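Local coordinates for protein macrophage receptor MARCO (Mus musculus, PDB 2OY3) that probably serves as a macrophage scavenger receptor that recognises its ligands through a scavenger receptor cysteine-rich domain, at residues N36-V41 with D67-R72. Numbering follows the deposited sequence.
Sequences NNDATV and DNVNCR. With MG (magnesium ion), chain C.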
loop_
_atom_site.group_PDB
_atom_site.type_symbol
_atom_site.label_atom_id
_atom_site.label_comp_id
_atom_site.label_asym_id
_atom_site.label_seq_id
_atom_site.Cartn_x
_atom_site.Cartn_y
_atom_site.Cartn_z
ATOM N N ASN A 36 -1.923 -9.073 -4.940
ATOM C CA ASN A 36 -3.378 -8.862 -4.992
ATOM C C ASN A 36 -4.058 -8.995 -3.631
ATOM O O ASN A 36 -4.988 -8.262 -3.349
ATOM C CB ASN A 36 -4.030 -9.798 -6.011
ATOM C CG ASN A 36 -3.653 -9.468 -7.468
ATOM O OD1 ASN A 36 -3.054 -8.439 -7.764
ATOM N ND2 ASN A 36 -3.994 -10.378 -8.380
ATOM N N ASN A 37 -3.574 -9.904 -2.788
ATOM C CA ASN A 37 -4.103 -10.006 -1.422
ATOM C C ASN A 37 -3.917 -8.718 -0.634
ATOM O O ASN A 37 -4.851 -8.258 0.019
ATOM C CB ASN A 37 -3.551 -11.228 -0.711
ATOM C CG ASN A 37 -4.081 -12.513 -1.303
ATOM O OD1 ASN A 37 -3.328 -13.470 -1.556
ATOM N ND2 ASN A 37 -5.364 -12.515 -1.613
ATOM N N ASP A 38 -2.724 -8.123 -0.751
ATOM C CA ASP A 38 -2.421 -6.845 -0.115
ATOM C C ASP A 38 -3.269 -5.725 -0.735
ATOM O O ASP A 38 -3.846 -4.910 -0.000
ATOM C CB ASP A 38 -0.936 -6.483 -0.256
ATOM C CG ASP A 38 -0.016 -7.607 0.193
ATOM O OD1 ASP A 38 -0.274 -8.206 1.272
ATOM O OD2 ASP A 38 0.936 -7.909 -0.556
ATOM N N ALA A 39 -3.326 -5.694 -2.074
ATOM C CA ALA A 39 -4.086 -4.658 -2.775
ATOM C C ALA A 39 -5.559 -4.767 -2.409
ATOM O O ALA A 39 -6.254 -3.758 -2.283
ATOM C CB ALA A 39 -3.913 -4.772 -4.307
ATOM N N THR A 40 -6.033 -6.002 -2.239
ATOM C CA THR A 40 -7.429 -6.233 -1.846
ATOM C C THR A 40 -7.758 -5.676 -0.441
ATOM O O THR A 40 -8.739 -4.936 -0.276
ATOM C CB THR A 40 -7.822 -7.720 -2.036
ATOM O OG1 THR A 40 -7.940 -7.972 -3.442
ATOM C CG2 THR A 40 -9.183 -8.045 -1.341
ATOM N N VAL A 41 -6.935 -6.003 0.558
ATOM C CA VAL A 41 -7.050 -5.408 1.895
ATOM C C VAL A 41 -7.042 -3.875 1.816
ATOM O O VAL A 41 -7.904 -3.220 2.404
ATOM C CB VAL A 41 -5.954 -5.956 2.896
ATOM C CG1 VAL A 41 -5.953 -5.182 4.219
ATOM C CG2 VAL A 41 -6.164 -7.433 3.148
ATOM N N ASP A 67 7.169 -2.131 3.788
ATOM C CA ASP A 67 7.836 -2.945 2.780
ATOM C C ASP A 67 7.443 -4.361 3.132
ATOM O O ASP A 67 7.125 -4.637 4.303
ATOM C CB ASP A 67 9.357 -2.753 2.896
ATOM C CG ASP A 67 10.132 -3.354 1.717
ATOM O OD1 ASP A 67 9.526 -3.724 0.688
ATOM O OD2 ASP A 67 11.372 -3.441 1.826
ATOM N N ASN A 68 7.417 -5.244 2.136
ATOM C CA ASN A 68 7.168 -6.658 2.375
ATOM C C ASN A 68 5.859 -6.931 3.107
ATOM O O ASN A 68 5.852 -7.636 4.131
ATOM C CB ASN A 68 8.357 -7.276 3.146
ATOM C CG ASN A 68 9.656 -7.155 2.374
ATOM O OD1 ASN A 68 9.847 -7.812 1.349
ATOM N ND2 ASN A 68 10.529 -6.280 2.832
ATOM N N VAL A 69 4.782 -6.315 2.627
ATOM C CA VAL A 69 3.453 -6.532 3.189
ATOM C C VAL A 69 2.969 -7.951 2.836
ATOM O O VAL A 69 3.110 -8.385 1.705
ATOM C CB VAL A 69 2.433 -5.460 2.701
ATOM C CG1 VAL A 69 1.049 -5.721 3.311
ATOM C CG2 VAL A 69 2.916 -4.049 3.051
ATOM N N ASN A 70 2.434 -8.664 3.829
ATOM C CA ASN A 70 2.066 -10.078 3.693
ATOM C C ASN A 70 0.629 -10.332 4.224
ATOM O O ASN A 70 0.434 -11.163 5.121
ATOM C CB ASN A 70 3.083 -11.003 4.426
ATOM C CG ASN A 70 4.552 -10.590 4.215
ATOM O OD1 ASN A 70 5.067 -10.579 3.079
ATOM N ND2 ASN A 70 5.228 -10.238 5.313
ATOM N N CYS A 71 -0.361 -9.621 3.675
ATOM C CA CYS A 71 -1.774 -9.877 3.980
ATOM C C CYS A 71 -2.217 -11.231 3.468
ATOM O O CYS A 71 -1.806 -11.664 2.380
ATOM C CB CYS A 71 -2.698 -8.814 3.352
ATOM S SG CYS A 71 -2.404 -7.119 3.888
ATOM N N ARG A 72 -3.104 -11.871 4.226
ATOM C CA ARG A 72 -3.775 -13.080 3.750
ATOM C C ARG A 72 -4.823 -12.725 2.697
ATOM O O ARG A 72 -5.115 -13.533 1.824
ATOM C CB ARG A 72 -4.371 -13.886 4.917
ATOM C CG ARG A 72 -3.354 -14.231 6.019
ATOM C CD ARG A 72 -2.205 -15.184 5.589
ATOM N NE ARG A 72 -1.200 -15.315 6.655
ATOM C CZ ARG A 72 0.030 -14.785 6.625
ATOM N NH1 ARG A 72 0.462 -14.103 5.564
ATOM N NH2 ARG A 72 0.845 -14.946 7.660
HETATM MG MG MG C . 2.545 -9.755 -0.027
HETATM O O HOH W 1 0.595 -11.033 0.618
HETATM O O HOH W 2 3.939 -11.071 0.788
#
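Asp38 and Val69 share a magnesium ion: the carboxylate OD2 of Asp38 binds it at 2.5 Å and the backbone O of Val69 at 2.3 Å. The metal draws these two acceptors to within 3.2 Å of each other, and two waters and the backbone O of Asp33 are its other ligands. The second oxygen of the same carboxylate faces the loop chain. Cys71 N donates to Asp38 OD1 at 2.8 Å, a bond bent to 147° at the hydrogen that meets the oxygen nearly along its C-O axis. A magnesium-bound water may also donate to OD1, though other acceptors compete for it, while OD2 takes the N-H of Asp35. Metal and N-H groups together hold the carboxylate's rotation and would be expected to favour its charged form. With CG beside its own backbone N (chi1 -51°), Asp38 swings the group off the helix and into the loop, where CG1 of Val69 lies against OD1 at 3.5 Å. One turn further along, CG2 of Val41 packs on CB of Cys71 at 3.7 Å, beside the sulfur that forms a disulfide with Cys81. At the exposed margin, Arg72 O lies over the Asn37 amide in van der Waals contact, 3.4 Å from its CG. Helix 36-44 is thus joined to the long loop after strand 64-66 by a cation site beside a disulfide, an arrangement characteristic of metal-binding scavenger receptor cysteine-rich domains.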